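Local atomic coordinates of 2-(hydroxymethyl)glutarate dehydrogenase (Eubacterium barkeri, PDB entry 3CKY), a protein that catalyses the NAD-dependent interconversion of 2-formylglutarate and (S)-2-hydroxymethylglutarate in the fermentation of nicotinate, working as a homotetramer. Residues M97-P102 with Q241-G246; T137-A142 with A172-N177; L247-G252 with P260-A265. One frame throughout, in Å; residues are numbered along the deposited sequence. Where two conformers were deposited one is given.

In the fold
Interactions 1 and 2 both bring the N-terminal Rossmann domain up against the helical C-terminal domain, whereas interaction 3 lies wholly within the latter. The contact of 97-102 with 241-246 is polar and partly buried, with no hydrogen bond crossing it. The other two are buried and chiefly apolar: a methionine on a valine in interaction 2, and in interaction 3 a threonine methyl between a leucine and an alanine, with a second alanine against the leucine. Helix 238-255 serves both interactions 1 and 3. Ile175 of interaction 2 touches both neighbours, meeting Val100 and Pro102 on one hand and Leu247 and Ala248 on the other. Interactions 2 and 3 also border the third subunit, another copy of the protein.

Interaction 1 of 3, residues M97-P102 with Q241-G246; sequences MSSVSP and QHKDLG
The amine NZ of Lys243 reaches over to the loop of Ser99, where it approaches the backbone carbonyl O of Ser99 at 3.5 Å. The angle there is too poor for a hydrogen bond, and the sound bond of this nitrogen goes instead to the backbone O of Pro69, also in the Rossmann domain. The contact thus spans the two domains of a beta-hydroxyacid dehydrogenase: 97-102 is the loop leaving strand 93-96 of the Rossmann sheet, and 241-246 is part of helix 238-255 in the C-terminal domain. By similarity, Ser99 and Lys243 both belong to the NAD(+) site, so the lysine ties the two domains together where the cofactor is expected to bind.

The chain of Lys243 runs nearly straight from the helix as far as CE, then bends at its last torsion (chi4 -80°), which carries NZ to within 4.2 Å of Ser99 CB. Ser99 is the centre of an inverse gamma turn and points its CB at the helix. On either side of it the loop is pinned: Ser98 OG is hydrogen-bonded to Asp96 OD1 and to Leu68 N, while Ser101 N-caps helix 102-114, its OG bonded to Ser104 N. With its hydroxyl anti to the backbone N (chi1 -177°), Ser99 faces the carboxylate of Asp244, yet OG stays 3.8 Å from OD1, beyond hydrogen-bonding distance.

Interaction 2 of 3, residues T137-A142 with A172-N177; sequences TIMVGA and AVKIVN
Val173 makes the tightest touch on this part of helix 169-197: its CG1 methyl lies against the side chain of Met139, from strand 136-141. That methyl sits between the backbone N and the carbonyl carbon (chi1 75°), and from there Val173 CG1 spans CB, CG and SD of Met139, with SD at 3.6 Å. The two side chains cross at about a right angle. Met139 bends at both chi2 and chi3, and CE of Met139 reaches Lys174, the residue after Val173, 4.0 Å from the lysine's CD. Here too the side chains cross nearly at right angles, and it is the methionine's methyl that lies on the lysine. NZ of Lys174 is hydrogen-bonded to Val124 O in the neighbouring strand 118-125. Further along, Ile175 turns to Pro102, and Asn177 binds Ser213 OG and Gly214 N of the third subunit, another copy of the protein. The methionine and valine thus make a buried apolar contact between the Rossmann sheet and the long helix that opens the C-terminal domain, next to Lys174, the active-site lysine by similarity with other beta-hydroxyacid dehydrogenases.

Interaction 3 of 3, residues L247-G252 with P260-A265; sequences LALEAG and PMTAMA
The side chains of Leu249 and Thr262 lie alongside one another, running opposite ways, the CD2 methyl of the leucine coming to 3.8 Å from CG2 of the threonine. The leucine places CG beside its backbone N and anti to the carbonyl carbon (chi1 -65°), a choice that brings its branch nearer the other helix than CB alone would suggest. CD2 then settles over the backbone of the second helix, 3.9 Å from Ala263 N and 4.1 Å from Ala263 CB.

On Thr262 the two branches have different tasks. Its methyl CG2 lies anti to the backbone N and points between the two helices, where Ala248 CB meets it at 4.0 Å. Helices 238-255 and 260-274 form an antiparallel helical hairpin in the C-terminal domain, and at these segments their axes run at 144° to each other, 9.9 Å apart at the closest. Ala248 and Ala263 each offer just a methyl to the neighbouring side chain. The nearest CA pair is Leu249 with Ala263, at 7.0 Å.

The other branch of Thr262, OG1, is hydrogen-bonded to Glu190 OE1 of the third subunit, another copy of the protein, whose OE2 accepts from Met261 N. Ala248 and Thr262 also both rest on Leu179 of helix 169-197, and Leu249 touches Gln267 of the second subunit, a further copy.

Interaction 1 of 3, residues M97-P102 with Q241-G246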
ATOM      1  N   MET A  97       4.729  18.616  25.122  1.00 64.02           N
ATOM      2  CA  MET A  97       4.629  19.138  23.765  1.00 64.19           C
ATOM      3  C   MET A  97       5.324  18.206  22.778  1.00 63.58           C
ATOM      4  O   MET A  97       5.479  18.544  21.603  1.00 63.39           O
ATOM      5  CB  MET A  97       5.249  20.534  23.700  1.00 64.20           C
ATOM      6  CG  MET A  97       4.639  21.504  24.678  1.00 64.84           C
ATOM      7  SD  MET A  97       5.452  23.099  24.632  1.00 66.30           S
ATOM      8  CE  MET A  97       6.922  22.746  25.629  1.00 66.94           C
ATOM      9  N   SER A  98       5.733  17.033  23.267  1.00 62.94           N
ATOM     10  CA  SER A  98       6.397  16.036  22.451  1.00 62.69           C
ATOM     11  C   SER A  98       5.523  15.551  21.313  1.00 62.13           C
ATOM     12  O   SER A  98       4.299  15.424  21.444  1.00 62.06           O
ATOM     13  CB  SER A  98       6.802  14.820  23.288  1.00 62.51           C
ATOM     14  OG  SER A  98       7.602  15.191  24.392  1.00 62.78           O
ATOM     15  N   SER A  99       6.177  15.257  20.201  1.00 61.46           N
ATOM     16  CA  SER A  99       5.502  14.699  19.057  1.00 61.44           C
ATOM     17  C   SER A  99       5.306  13.177  19.238  1.00 61.09           C
ATOM     18  O   SER A  99       6.141  12.374  18.831  1.00 60.52           O
ATOM     19  CB  SER A  99       6.286  15.025  17.800  1.00 61.32           C
ATOM     20  OG  SER A  99       5.602  14.532  16.672  1.00 63.86           O
ATOM     21  N   VAL A 100       4.169  12.807  19.827  1.00 60.72           N
ATOM     22  CA  VAL A 100       3.888  11.427  20.175  1.00 60.75           C
ATOM     23  C   VAL A 100       2.434  11.046  19.874  1.00 60.97           C
ATOM     24  O   VAL A 100       1.599  11.897  19.609  1.00 60.91           O
ATOM     25  CB  VAL A 100       4.186  11.153  21.677  1.00 60.69           C
ATOM     26  CG1 VAL A 100       5.674  11.350  21.987  1.00 59.74           C
ATOM     27  CG2 VAL A 100       3.308  12.024  22.574  1.00 59.08           C
ATOM     28  N   SER A 101       2.148   9.748  19.888  1.00 61.40           N
ATOM     29  CA  SER A 101       0.784   9.266  19.675  1.00 61.79           C
ATOM     30  C   SER A 101      -0.094   9.599  20.882  1.00 61.87           C
ATOM     31  O   SER A 101       0.410   9.689  22.004  1.00 61.64           O
ATOM     32  CB  SER A 101       0.778   7.759  19.442  1.00 61.75           C
ATOM     33  OG  SER A 101       1.212   7.089  20.612  1.00 63.18           O
ATOM     34  N   PRO A 102      -1.408   9.797  20.651  1.00 62.06           N
ATOM     35  CA  PRO A 102      -2.348   9.972  21.750  1.00 62.50           C
ATOM     36  C   PRO A 102      -2.224   8.895  22.829  1.00 62.89           C
ATOM     37  O   PRO A 102      -2.250   9.214  24.020  1.00 62.90           O
ATOM     38  CB  PRO A 102      -3.715   9.892  21.061  1.00 62.46           C
ATOM     39  CG  PRO A 102      -3.472  10.309  19.659  1.00 62.12           C
ATOM     40  CD  PRO A 102      -2.072   9.884  19.334  1.00 62.00           C
ATOM     41  N   GLN A 241       8.970  14.759   8.392  1.00 40.16           N
ATOM     42  CA  GLN A 241       7.706  14.422   7.755  1.00 40.22           C
ATOM     43  C   GLN A 241       7.435  12.907   7.777  1.00 40.10           C
ATOM     44  O   GLN A 241       6.308  12.480   7.988  1.00 39.66           O
ATOM     45  CB  GLN A 241       7.692  14.929   6.306  1.00 40.01           C
ATOM     46  CG  GLN A 241       6.418  14.581   5.550  1.00 40.35           C
ATOM     47  CD  GLN A 241       5.164  15.170   6.207  1.00 41.17           C
ATOM     48  OE1 GLN A 241       4.432  14.480   6.930  1.00 43.01           O
ATOM     49  NE2 GLN A 241       4.916  16.449   5.967  1.00 40.95           N
ATOM     50  N   HIS A 242       8.479  12.120   7.520  1.00 40.26           N
ATOM     51  CA  HIS A 242       8.429  10.668   7.612  1.00 40.54           C
ATOM     52  C   HIS A 242       8.090  10.201   9.035  1.00 40.49           C
ATOM     53  O   HIS A 242       7.251   9.325   9.221  1.00 40.27           O
ATOM     54  CB  HIS A 242       9.775  10.054   7.167  1.00 40.50           C
ATOM     55  CG  HIS A 242       9.781   8.558   7.193  1.00 40.59           C
ATOM     56  ND1 HIS A 242       9.222   7.802   6.184  1.00 41.92           N
ATOM     57  CD2 HIS A 242      10.220   7.678   8.126  1.00 39.65           C
ATOM     58  CE1 HIS A 242       9.348   6.521   6.483  1.00 40.69           C
ATOM     59  NE2 HIS A 242       9.945   6.422   7.657  1.00 40.06           N
ATOM     60  N   LYS A 243       8.748  10.792  10.022  1.00 40.68           N
ATOM     61  CA  LYS A 243       8.459  10.508  11.434  1.00 41.14           C
ATOM     62  C   LYS A 243       6.979  10.786  11.742  1.00 40.88           C
ATOM     63  O   LYS A 243       6.303  10.004  12.419  1.00 40.70           O
ATOM     64  CB  LYS A 243       9.361  11.377  12.322  1.00 41.22           C
ATOM     65  CG  LYS A 243       9.315  11.090  13.800  1.00 41.89           C
ATOM     66  CD  LYS A 243       9.932  12.260  14.577  1.00 43.38           C
ATOM     67  CE  LYS A 243      10.227  11.916  16.045  1.00 46.12           C
ATOM     68  NZ  LYS A 243       9.020  11.970  16.954  1.00 49.93           N
ATOM     69  N   ASP A 244       6.483  11.912  11.237  1.00 40.51           N
ATOM     70  CA  ASP A 244       5.086  12.302  11.445  1.00 40.37           C
ATOM     71  C   ASP A 244       4.126  11.290  10.844  1.00 40.02           C
ATOM     72  O   ASP A 244       3.121  10.952  11.458  1.00 39.87           O
ATOM     73  CB  ASP A 244       4.818  13.690  10.852  1.00 40.47           C
ATOM     74  CG  ASP A 244       5.420  14.818  11.685  1.00 41.24           C
ATOM     75  OD1 ASP A 244       5.785  14.564  12.852  1.00 42.88           O
ATOM     76  OD2 ASP A 244       5.510  15.957  11.176  1.00 42.48           O
ATOM     77  N   LEU A 245       4.435  10.811   9.641  1.00 39.88           N
ATOM     78  CA  LEU A 245       3.608   9.779   9.001  1.00 39.64           C
ATOM     79  C   LEU A 245       3.640   8.462   9.797  1.00 39.45           C
ATOM     80  O   LEU A 245       2.639   7.749   9.892  1.00 39.59           O
ATOM     81  CB  LEU A 245       4.055   9.548   7.565  1.00 39.46           C
ATOM     82  CG  LEU A 245       3.772  10.688   6.575  1.00 39.61           C
ATOM     83  CD1 LEU A 245       4.664  10.587   5.331  1.00 39.57           C
ATOM     84  CD2 LEU A 245       2.299  10.744   6.165  1.00 37.89           C
ATOM     85  N   GLY A 246       4.787   8.147  10.384  1.00 39.43           N
ATOM     86  CA  GLY A 246       4.907   6.999  11.289  1.00 39.18           C
ATOM     87  C   GLY A 246       4.032   7.104  12.518  1.00 38.77           C
ATOM     88  O   GLY A 246       3.471   6.124  12.946  1.00 38.73           O
TER

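Interaction 2 of 3, residues T137-A142 with A172-N177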
ATOM      1  N   THR A 137       0.665  28.399  17.867  1.00 61.74           N
ATOM      2  CA  THR A 137      -0.643  27.754  17.992  1.00 61.81           C
ATOM      3  C   THR A 137      -0.457  26.531  18.860  1.00 61.64           C
ATOM      4  O   THR A 137       0.429  25.723  18.611  1.00 61.77           O
ATOM      5  CB  THR A 137      -1.236  27.373  16.628  1.00 61.74           C
ATOM      6  OG1 THR A 137      -1.517  28.572  15.902  1.00 61.45           O
ATOM      7  CG2 THR A 137      -2.527  26.575  16.792  1.00 61.66           C
ATOM      8  N   ILE A 138      -1.270  26.419  19.900  1.00 61.91           N
ATOM      9  CA  ILE A 138      -1.136  25.353  20.881  1.00 61.98           C
ATOM     10  C   ILE A 138      -2.425  24.544  20.935  1.00 62.15           C
ATOM     11  O   ILE A 138      -3.500  25.097  21.172  1.00 62.02           O
ATOM     12  CB  ILE A 138      -0.779  25.910  22.274  1.00 62.12           C
ATOM     13  CG1 ILE A 138       0.523  26.742  22.189  1.00 62.24           C
ATOM     14  CG2 ILE A 138      -0.650  24.771  23.293  1.00 61.80           C
ATOM     15  CD1 ILE A 138       1.024  27.308  23.518  1.00 61.87           C
ATOM     16  N   MET A 139      -2.304  23.234  20.704  1.00 62.19           N
ATOM     17  CA  MET A 139      -3.452  22.344  20.647  1.00 62.46           C
ATOM     18  C   MET A 139      -3.446  21.453  21.893  1.00 62.42           C
ATOM     19  O   MET A 139      -2.552  20.628  22.066  1.00 62.43           O
ATOM     20  CB  MET A 139      -3.397  21.512  19.366  1.00 62.42           C
ATOM     21  CG  MET A 139      -3.488  22.345  18.063  1.00 62.96           C
ATOM     22  SD  MET A 139      -2.389  21.777  16.709  1.00 64.27           S
ATOM     23  CE  MET A 139      -0.790  22.093  17.469  1.00 64.20           C
ATOM     24  N   VAL A 140      -4.461  21.617  22.746  1.00 62.45           N
ATOM     25  CA  VAL A 140      -4.452  21.030  24.086  1.00 62.40           C
ATOM     26  C   VAL A 140      -5.482  19.918  24.270  1.00 62.46           C
ATOM     27  O   VAL A 140      -6.657  20.089  23.949  1.00 62.57           O
ATOM     28  CB  VAL A 140      -4.703  22.111  25.168  1.00 62.47           C
ATOM     29  CG1 VAL A 140      -4.572  21.507  26.569  1.00 61.76           C
ATOM     30  CG2 VAL A 140      -3.737  23.281  24.993  1.00 61.59           C
ATOM     31  N   GLY A 141      -5.015  18.785  24.789  1.00 62.54           N
ATOM     32  CA  GLY A 141      -5.872  17.676  25.194  1.00 62.60           C
ATOM     33  C   GLY A 141      -5.883  17.604  26.704  1.00 62.64           C
ATOM     34  O   GLY A 141      -4.866  17.299  27.314  1.00 62.66           O
ATOM     35  N   ALA A 142      -7.030  17.897  27.313  1.00 62.79           N
ATOM     36  CA  ALA A 142      -7.133  17.941  28.773  1.00 62.79           C
ATOM     37  C   ALA A 142      -8.581  18.015  29.224  1.00 62.83           C
ATOM     38  O   ALA A 142      -9.482  18.165  28.407  1.00 62.83           O
ATOM     39  CB  ALA A 142      -6.350  19.134  29.312  1.00 62.58           C
ATOM     40  N   ALA A 172      -3.403  14.238  18.684  1.00 42.64           N
ATOM     41  CA  ALA A 172      -4.214  13.739  17.601  1.00 42.42           C
ATOM     42  C   ALA A 172      -4.345  14.704  16.418  1.00 42.06           C
ATOM     43  O   ALA A 172      -4.202  14.276  15.252  1.00 41.74           O
ATOM     44  CB  ALA A 172      -5.615  13.357  18.127  1.00 42.31           C
ATOM     45  N   VAL A 173      -4.634  15.977  16.704  1.00 41.61           N
ATOM     46  CA  VAL A 173      -4.976  16.928  15.646  1.00 41.61           C
ATOM     47  C   VAL A 173      -3.725  17.288  14.866  1.00 41.50           C
ATOM     48  O   VAL A 173      -3.766  17.433  13.644  1.00 41.50           O
ATOM     49  CB  VAL A 173      -5.741  18.194  16.188  1.00 41.44           C
ATOM     50  CG1 VAL A 173      -4.797  19.163  16.927  1.00 40.83           C
ATOM     51  CG2 VAL A 173      -6.501  18.891  15.044  1.00 41.18           C
ATOM     52  N   LYS A 174      -2.621  17.408  15.589  1.00 41.26           N
ATOM     53  CA  LYS A 174      -1.303  17.606  14.988  1.00 41.19           C
ATOM     54  C   LYS A 174      -0.978  16.450  14.038  1.00 40.29           C
ATOM     55  O   LYS A 174      -0.642  16.661  12.895  1.00 39.47           O
ATOM     56  CB  LYS A 174      -0.255  17.713  16.102  1.00 41.63           C
ATOM     57  CG  LYS A 174       1.173  17.913  15.660  1.00 42.59           C
ATOM     58  CD  LYS A 174       1.585  19.362  15.726  1.00 46.43           C
ATOM     59  CE  LYS A 174       3.014  19.595  15.152  1.00 46.96           C
ATOM     60  NZ  LYS A 174       3.278  21.067  14.926  1.00 46.96           N
ATOM     61  N   ILE A 175      -1.099  15.228  14.534  1.00 40.13           N
ATOM     62  CA  ILE A 175      -0.855  14.029  13.731  1.00 40.03           C
ATOM     63  C   ILE A 175      -1.708  14.008  12.443  1.00 39.91           C
ATOM     64  O   ILE A 175      -1.204  13.677  11.360  1.00 39.51           O
ATOM     65  CB  ILE A 175      -1.097  12.763  14.573  1.00 39.76           C
ATOM     66  CG1 ILE A 175       0.057  12.565  15.565  1.00 40.18           C
ATOM     67  CG2 ILE A 175      -1.270  11.565  13.687  1.00 39.56           C
ATOM     68  CD1 ILE A 175      -0.209  11.549  16.657  1.00 39.77           C
ATOM     69  N   VAL A 176      -2.985  14.377  12.574  1.00 39.69           N
ATOM     70  CA  VAL A 176      -3.908  14.386  11.443  1.00 39.73           C
ATOM     71  C   VAL A 176      -3.543  15.472  10.434  1.00 39.80           C
ATOM     72  O   VAL A 176      -3.604  15.243   9.217  1.00 40.13           O
ATOM     73  CB  VAL A 176      -5.372  14.547  11.886  1.00 39.62           C
ATOM     74  CG1 VAL A 176      -6.262  14.789  10.684  1.00 39.41           C
ATOM     75  CG2 VAL A 176      -5.835  13.307  12.679  1.00 39.63           C
ATOM     76  N   ASN A 177      -3.150  16.642  10.922  1.00 39.67           N
ATOM     77  CA  ASN A 177      -2.711  17.696  10.026  1.00 39.84           C
ATOM     78  C   ASN A 177      -1.471  17.307   9.230  1.00 39.86           C
ATOM     79  O   ASN A 177      -1.436  17.473   8.017  1.00 39.94           O
ATOM     80  CB  ASN A 177      -2.438  18.997  10.786  1.00 39.78           C
ATOM     81  CG  ASN A 177      -1.915  20.104   9.866  1.00 39.59           C
ATOM     82  OD1 ASN A 177      -2.672  20.695   9.106  1.00 39.21           O
ATOM     83  ND2 ASN A 177      -0.603  20.368   9.925  1.00 38.30           N
TER

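Interaction 3 of 3, residues L247-G252 with P260-A265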
ATOM      1  N   LEU A 247       3.941   8.297  13.093  1.00 38.87           N
ATOM      2  CA  LEU A 247       3.077   8.546  14.254  1.00 38.85           C
ATOM      3  C   LEU A 247       1.604   8.362  13.905  1.00 38.30           C
ATOM      4  O   LEU A 247       0.843   7.856  14.711  1.00 38.07           O
ATOM      5  CB  LEU A 247       3.316   9.947  14.824  1.00 38.85           C
ATOM      6  CG  LEU A 247       4.620  10.140  15.612  1.00 40.90           C
ATOM      7  CD1 LEU A 247       4.909  11.642  15.853  1.00 40.66           C
ATOM      8  CD2 LEU A 247       4.591   9.337  16.949  1.00 40.16           C
ATOM      9  N   ALA A 248       1.220   8.789  12.706  1.00 37.78           N
ATOM     10  CA  ALA A 248      -0.109   8.566  12.187  1.00 37.86           C
ATOM     11  C   ALA A 248      -0.436   7.074  12.086  1.00 37.69           C
ATOM     12  O   ALA A 248      -1.504   6.647  12.503  1.00 38.32           O
ATOM     13  CB  ALA A 248      -0.264   9.241  10.819  1.00 37.40           C
ATOM     14  N   LEU A 249       0.486   6.291  11.546  1.00 37.94           N
ATOM     15  CA  LEU A 249       0.315   4.849  11.419  1.00 38.19           C
ATOM     16  C   LEU A 249       0.240   4.174  12.784  1.00 38.31           C
ATOM     17  O   LEU A 249      -0.493   3.191  12.946  1.00 37.74           O
ATOM     18  CB  LEU A 249       1.448   4.235  10.585  1.00 38.00           C
ATOM     19  CG  LEU A 249       1.519   4.656   9.107  1.00 38.43           C
ATOM     20  CD1 LEU A 249       2.739   4.033   8.427  1.00 36.69           C
ATOM     21  CD2 LEU A 249       0.247   4.314   8.359  1.00 37.00           C
ATOM     22  N   GLU A 250       1.013   4.677  13.741  1.00 38.88           N
ATOM     23  CA  GLU A 250       0.943   4.188  15.123  1.00 39.64           C
ATOM     24  C   GLU A 250      -0.447   4.452  15.682  1.00 39.50           C
ATOM     25  O   GLU A 250      -1.056   3.566  16.285  1.00 39.79           O
ATOM     26  CB  GLU A 250       2.004   4.854  16.013  1.00 39.53           C
ATOM     27  CG  GLU A 250       2.054   4.256  17.406  1.00 40.98           C
ATOM     28  CD  GLU A 250       2.816   5.095  18.426  1.00 42.66           C
ATOM     29  OE1 GLU A 250       2.669   4.789  19.638  1.00 47.43           O
ATOM     30  OE2 GLU A 250       3.532   6.050  18.015  1.00 45.41           O
ATOM     31  N   ALA A 251      -0.963   5.659  15.472  1.00 39.34           N
ATOM     32  CA  ALA A 251      -2.333   5.974  15.920  1.00 39.59           C
ATOM     33  C   ALA A 251      -3.388   5.132  15.191  1.00 39.65           C
ATOM     34  O   ALA A 251      -4.372   4.692  15.795  1.00 39.63           O
ATOM     35  CB  ALA A 251      -2.634   7.472  15.785  1.00 39.09           C
ATOM     36  N   GLY A 252      -3.198   4.904  13.893  1.00 40.09           N
ATOM     37  CA  GLY A 252      -4.090   4.027  13.145  1.00 40.53           C
ATOM     38  C   GLY A 252      -4.154   2.601  13.677  1.00 40.79           C
ATOM     39  O   GLY A 252      -5.241   2.014  13.776  1.00 40.81           O
ATOM     40  N   PRO A 260      -4.455   3.581   4.333  1.00 38.66           N
ATOM     41  CA  PRO A 260      -3.746   3.163   3.117  1.00 38.69           C
ATOM     42  C   PRO A 260      -2.946   4.275   2.416  1.00 38.68           C
ATOM     43  O   PRO A 260      -1.826   4.034   1.979  1.00 38.96           O
ATOM     44  CB  PRO A 260      -4.870   2.647   2.206  1.00 38.68           C
ATOM     45  CG  PRO A 260      -6.125   3.214   2.746  1.00 38.72           C
ATOM     46  CD  PRO A 260      -5.902   3.337   4.227  1.00 38.67           C
ATOM     47  N   MET A 261      -3.525   5.461   2.277  1.00 38.76           N
ATOM     48  CA  MET A 261      -2.825   6.582   1.636  1.00 38.70           C
ATOM     49  C   MET A 261      -1.619   7.009   2.451  1.00 38.74           C
ATOM     50  O   MET A 261      -0.558   7.296   1.900  1.00 38.92           O
ATOM     51  CB  MET A 261      -3.761   7.783   1.463  1.00 38.90           C
ATOM     52  CG  MET A 261      -4.952   7.512   0.565  1.00 39.01           C
ATOM     53  SD  MET A 261      -4.528   7.156  -1.138  1.00 39.81           S
ATOM     54  CE  MET A 261      -4.021   8.796  -1.723  1.00 38.43           C
ATOM     55  N   THR A 262      -1.791   7.076   3.766  1.00 38.82           N
ATOM     56  CA  THR A 262      -0.706   7.422   4.675  1.00 38.65           C
ATOM     57  C   THR A 262       0.417   6.410   4.571  1.00 38.68           C
ATOM     58  O   THR A 262       1.589   6.792   4.503  1.00 38.50           O
ATOM     59  CB  THR A 262      -1.209   7.476   6.131  1.00 38.90           C
ATOM     60  OG1 THR A 262      -2.286   8.427   6.216  1.00 39.34           O
ATOM     61  CG2 THR A 262      -0.089   7.856   7.091  1.00 38.22           C
ATOM     62  N   ALA A 263       0.039   5.130   4.584  1.00 38.50           N
ATOM     63  CA  ALA A 263       0.975   4.022   4.509  1.00 38.25           C
ATOM     64  C   ALA A 263       1.816   4.131   3.243  1.00 38.34           C
ATOM     65  O   ALA A 263       3.065   3.964   3.286  1.00 37.46           O
ATOM     66  CB  ALA A 263       0.238   2.684   4.548  1.00 37.99           C
ATOM     67  N   MET A 264       1.149   4.412   2.118  1.00 38.06           N
ATOM     68  CA  MET A 264       1.879   4.485   0.863  0.50 38.25           C
ATOM     69  C   MET A 264       2.768   5.727   0.846  1.00 38.01           C
ATOM     70  O   MET A 264       3.926   5.630   0.425  1.00 37.85           O
ATOM     71  CB  MET A 264       0.960   4.387  -0.373  0.50 38.73           C
ATOM     72  CG  MET A 264       0.444   2.951  -0.699  0.50 39.18           C
ATOM     73  SD  MET A 264       1.549   1.548  -0.303  0.50 43.12           S
ATOM     74  CE  MET A 264       2.957   1.947  -1.340  0.50 40.53           C
ATOM     75  N   ALA A 265       2.266   6.860   1.325  1.00 37.84           N
ATOM     76  CA  ALA A 265       3.100   8.072   1.451  1.00 37.92           C
ATOM     77  C   ALA A 265       4.352   7.785   2.270  1.00 37.82           C
ATOM     78  O   ALA A 265       5.437   8.220   1.926  1.00 38.07           O
ATOM     79  CB  ALA A 265       2.302   9.239   2.080  1.00 36.95           C
TER